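Local coordinates for cohesin (Archaeoglobus fulgidus, PDB 2XDH), which forms the cohesin module of a longer archaeal protein that also carries a dockerin, and probably serves in non-cellulosomal protein-protein recognition, at residues 119-131 with 142-155. Residues are numbered along the deposited sequence; the frame is centred on the assembly and turned at random.
Sequences LRNSHALTLQGIE and VATINGTFRIVSQE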
# COMPACT_ATOMS: atom_id res chain seq x y z
N LEU A 119 -35.32 -3.27 33.12
CA LEU A 119 -35.18 -4.22 32.01
C LEU A 119 -35.22 -3.54 30.64
O LEU A 119 -35.03 -2.33 30.55
CB LEU A 119 -36.21 -5.36 32.12
CG LEU A 119 -37.68 -5.06 32.45
CD1 LEU A 119 -38.44 -4.63 31.20
CD2 LEU A 119 -38.34 -6.28 33.08
N ARG A 120 -35.44 -4.34 29.59
CA ARG A 120 -35.44 -3.91 28.19
C ARG A 120 -34.62 -4.87 27.34
O ARG A 120 -33.82 -5.64 27.86
CB ARG A 120 -34.90 -2.48 28.01
CG ARG A 120 -35.94 -1.38 28.19
CD ARG A 120 -35.27 -0.01 28.19
NE ARG A 120 -36.13 1.02 28.77
CZ ARG A 120 -35.76 2.29 28.93
NH1 ARG A 120 -34.55 2.68 28.56
NH2 ARG A 120 -36.60 3.16 29.46
N ASN A 121 -34.82 -4.81 26.02
CA ASN A 121 -34.06 -5.67 25.11
C ASN A 121 -33.53 -4.94 23.88
O ASN A 121 -34.15 -4.01 23.36
CB ASN A 121 -34.89 -6.89 24.70
CG ASN A 121 -34.17 -8.19 24.98
OD1 ASN A 121 -34.78 -9.16 25.43
ND2 ASN A 121 -32.87 -8.23 24.71
N SER A 122 -32.36 -5.37 23.42
CA SER A 122 -31.68 -4.74 22.30
C SER A 122 -31.94 -5.48 20.99
O SER A 122 -32.41 -6.62 20.99
CB SER A 122 -30.18 -4.65 22.58
OG SER A 122 -29.63 -5.92 22.90
N HIS A 123 -31.62 -4.82 19.88
CA HIS A 123 -31.82 -5.39 18.55
C HIS A 123 -30.56 -5.23 17.71
O HIS A 123 -29.81 -4.28 17.89
CB HIS A 123 -32.98 -4.69 17.84
CG HIS A 123 -34.27 -4.74 18.59
ND1 HIS A 123 -35.20 -5.74 18.42
CD2 HIS A 123 -34.78 -3.90 19.52
CE1 HIS A 123 -36.23 -5.52 19.21
NE2 HIS A 123 -36.01 -4.40 19.89
N ALA A 124 -30.34 -6.16 16.79
CA ALA A 124 -29.12 -6.17 15.98
C ALA A 124 -29.34 -5.42 14.70
O ALA A 124 -30.41 -5.51 14.09
CB ALA A 124 -28.70 -7.60 15.68
N LEU A 125 -28.33 -4.64 14.30
CA LEU A 125 -28.26 -4.11 12.94
C LEU A 125 -27.13 -4.91 12.33
O LEU A 125 -25.96 -4.64 12.61
CB LEU A 125 -27.92 -2.63 12.95
CG LEU A 125 -29.07 -1.77 13.53
CD1 LEU A 125 -28.57 -0.42 14.03
CD2 LEU A 125 -30.15 -1.60 12.47
N THR A 126 -27.48 -5.93 11.55
CA THR A 126 -26.50 -6.91 11.09
C THR A 126 -26.00 -6.66 9.68
O THR A 126 -26.76 -6.31 8.79
CB THR A 126 -27.06 -8.35 11.17
OG1 THR A 126 -28.05 -8.53 10.14
CG2 THR A 126 -27.69 -8.61 12.52
N LEU A 127 -24.70 -6.84 9.49
CA LEU A 127 -24.08 -6.75 8.17
C LEU A 127 -23.79 -8.16 7.67
O LEU A 127 -23.15 -8.95 8.37
CB LEU A 127 -22.75 -6.00 8.29
CG LEU A 127 -22.90 -4.50 8.57
CD1 LEU A 127 -21.58 -3.93 9.04
CD2 LEU A 127 -23.42 -3.76 7.32
N GLN A 128 -24.25 -8.49 6.47
CA GLN A 128 -23.89 -9.78 5.91
C GLN A 128 -23.93 -9.75 4.40
O GLN A 128 -24.17 -8.70 3.79
CB GLN A 128 -24.81 -10.88 6.45
CG GLN A 128 -26.27 -10.70 6.08
CD GLN A 128 -27.03 -9.93 7.13
OE1 GLN A 128 -26.72 -10.00 8.32
NE2 GLN A 128 -28.05 -9.20 6.70
N GLY A 129 -23.68 -10.90 3.81
CA GLY A 129 -23.64 -11.02 2.36
C GLY A 129 -22.60 -10.11 1.73
O GLY A 129 -22.78 -9.61 0.62
N ILE A 130 -21.50 -9.87 2.44
CA ILE A 130 -20.54 -8.87 1.94
C ILE A 130 -19.74 -9.37 0.73
O ILE A 130 -19.27 -10.50 0.70
CB ILE A 130 -19.60 -8.42 3.07
CG1 ILE A 130 -20.38 -7.58 4.08
CG2 ILE A 130 -18.43 -7.63 2.53
CD1 ILE A 130 -19.75 -7.55 5.38
N GLU A 131 -19.62 -8.51 -0.29
CA GLU A 131 -18.76 -8.80 -1.43
C GLU A 131 -17.94 -7.54 -1.67
O GLU A 131 -18.49 -6.48 -1.96
CB GLU A 131 -19.62 -9.13 -2.65
CG GLU A 131 -20.64 -10.22 -2.37
CD GLU A 131 -21.54 -10.51 -3.57
OE1 GLU A 131 -21.68 -9.62 -4.43
OE2 GLU A 131 -22.10 -11.62 -3.64
N VAL A 142 -12.38 -8.62 4.85
CA VAL A 142 -12.95 -7.65 5.76
C VAL A 142 -13.44 -8.34 7.02
O VAL A 142 -13.81 -9.52 7.01
CB VAL A 142 -14.11 -6.91 5.11
CG1 VAL A 142 -13.58 -5.89 4.12
CG2 VAL A 142 -15.04 -7.89 4.44
N ALA A 143 -13.42 -7.59 8.11
CA ALA A 143 -14.08 -8.03 9.33
C ALA A 143 -15.37 -7.21 9.39
O ALA A 143 -15.45 -6.15 8.80
CB ALA A 143 -13.20 -7.75 10.53
N THR A 144 -16.38 -7.70 10.09
CA THR A 144 -17.60 -6.91 10.23
C THR A 144 -17.93 -6.75 11.71
O THR A 144 -17.59 -7.61 12.53
CB THR A 144 -18.78 -7.58 9.52
OG1 THR A 144 -19.02 -8.85 10.10
CG2 THR A 144 -18.47 -7.77 8.06
N ILE A 145 -18.57 -5.63 12.03
CA ILE A 145 -19.07 -5.38 13.37
C ILE A 145 -20.51 -4.88 13.28
O ILE A 145 -20.78 -3.87 12.64
CB ILE A 145 -18.21 -4.35 14.10
CG1 ILE A 145 -16.76 -4.86 14.18
CG2 ILE A 145 -18.74 -4.09 15.54
CD1 ILE A 145 -15.86 -3.95 15.00
N ASN A 146 -21.43 -5.61 13.90
CA ASN A 146 -22.84 -5.28 13.83
C ASN A 146 -23.20 -4.15 14.80
O ASN A 146 -22.46 -3.85 15.72
CB ASN A 146 -23.67 -6.52 14.08
CG ASN A 146 -23.45 -7.57 13.01
OD1 ASN A 146 -23.16 -7.22 11.86
ND2 ASN A 146 -23.57 -8.84 13.36
N GLY A 147 -24.35 -3.52 14.57
CA GLY A 147 -24.75 -2.41 15.40
C GLY A 147 -25.79 -2.91 16.35
O GLY A 147 -26.30 -4.02 16.20
N THR A 148 -26.13 -2.09 17.33
CA THR A 148 -27.13 -2.47 18.32
C THR A 148 -28.12 -1.31 18.47
O THR A 148 -27.71 -0.15 18.57
CB THR A 148 -26.47 -2.74 19.67
OG1 THR A 148 -25.46 -3.75 19.49
CG2 THR A 148 -27.49 -3.21 20.70
N PHE A 149 -29.41 -1.61 18.46
CA PHE A 149 -30.39 -0.54 18.65
C PHE A 149 -31.33 -0.85 19.80
O PHE A 149 -31.80 -1.97 19.94
CB PHE A 149 -31.22 -0.30 17.40
CG PHE A 149 -32.43 0.54 17.66
CD1 PHE A 149 -32.33 1.92 17.65
CD2 PHE A 149 -33.64 -0.04 17.97
CE1 PHE A 149 -33.43 2.71 17.93
CE2 PHE A 149 -34.75 0.74 18.25
CZ PHE A 149 -34.64 2.12 18.23
N ARG A 150 -31.60 0.17 20.62
CA ARG A 150 -32.51 0.02 21.76
C ARG A 150 -33.56 1.14 21.80
O ARG A 150 -33.25 2.30 21.55
CB ARG A 150 -31.76 0.02 23.09
CG ARG A 150 -31.04 -1.27 23.42
CD ARG A 150 -31.02 -1.53 24.93
NE ARG A 150 -30.53 -0.37 25.68
CZ ARG A 150 -31.19 0.19 26.69
NH1 ARG A 150 -32.37 -0.29 27.07
NH2 ARG A 150 -30.67 1.24 27.33
N ILE A 151 -34.79 0.79 22.13
CA ILE A 151 -35.79 1.82 22.39
C ILE A 151 -35.57 2.37 23.79
O ILE A 151 -35.45 1.62 24.75
CB ILE A 151 -37.21 1.28 22.25
CG1 ILE A 151 -37.41 0.68 20.86
CG2 ILE A 151 -38.22 2.39 22.49
CD1 ILE A 151 -38.79 0.16 20.67
N VAL A 152 -35.53 3.69 23.89
CA VAL A 152 -35.09 4.38 25.10
C VAL A 152 -35.97 5.62 25.34
O VAL A 152 -36.63 6.10 24.43
CB VAL A 152 -33.60 4.76 24.94
CG1 VAL A 152 -33.34 6.21 25.28
CG2 VAL A 152 -32.71 3.81 25.73
N SER A 153 -35.98 6.15 26.57
CA SER A 153 -36.77 7.33 26.89
C SER A 153 -35.95 8.60 26.70
O SER A 153 -35.19 8.72 25.75
CB SER A 153 -37.25 7.27 28.33
OG SER A 153 -36.17 7.47 29.22
N GLN A 154 -36.11 9.54 27.63
CA GLN A 154 -35.28 10.74 27.68
C GLN A 154 -33.84 10.41 28.07
O GLN A 154 -33.08 11.29 28.48
CB GLN A 154 -35.84 11.75 28.69
CG GLN A 154 -37.16 12.38 28.31
CD GLN A 154 -37.56 13.50 29.26
OE1 GLN A 154 -38.65 14.06 29.15
NE2 GLN A 154 -36.67 13.83 30.19
N GLU A 155 -33.46 9.14 27.94
CA GLU A 155 -32.08 8.76 28.17
C GLU A 155 -31.19 9.36 27.08
O GLU A 155 -30.13 8.82 26.75
CB GLU A 155 -31.93 7.24 28.24
CG GLU A 155 -30.57 6.77 28.76
CD GLU A 155 -30.48 5.27 28.88
OE1 GLU A 155 -31.52 4.62 29.14
OE2 GLU A 155 -29.37 4.72 28.71
O HOH W 1 -21.78 -9.29 10.68
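Strands 123-128 and 147-151 pair antiparallel, their short axes 4.5 Å apart and 151° between directions, with His123 opposite Phe149 and Leu125 opposite Gly147 as hydrogen-bonded pairs and Ala124 opposite Thr148 as the non-hydrogen-bonded pair between them. The bond from Leu125 N to Gly147 O is 2.8 Å long and almost straight, 178° at the hydrogen. At Asn146 a side chain takes over from the backbone: Asn146 OD1 accepts from Leu127 N at 2.9 Å, and CG, anti to the carbonyl carbon (chi1 -63°), is turned so that the amide lies over Thr126 CA. A water widens this link, donating to Asn146 OD1 and Leu127 O and accepting from Thr144 OG1, so it bridges the strands where they part. Beyond it, in one modelled conformer of Val142, its CG2 comes to 3.9 Å from Ile130 CG2. The two strands form a C-terminal beta hairpin of the cohesin beta-sandwich; strand 123-134 also pairs antiparallel with strand 17-38, while strand 142-151 runs parallel to strand 3-12. Leu125, Leu127 and Phe149 face the interior, where Leu125 CD1 touches Phe149 CB at 4.3 Å and Leu43 packs on both residues. His123 turns its ring edge to Phe149 O. On the other face, Ser122 CB rests against Thr148 CG2 and Arg150 CG. Arg150, bent at chi2 and chi3, sets NH1 against CB and CD of the poorly ordered Arg120, whose chain it crosses at about a right angle. Glu155 OE1 lies 3.6 Å from Arg120 NH1 and 3.9 Å from Arg150 NH2, long salt bridges that would offset the like charges. An alanine in place of Arg150 would probably take away one of the two groups packed on Ser122 CB and leave Glu155 with one fewer positive partner.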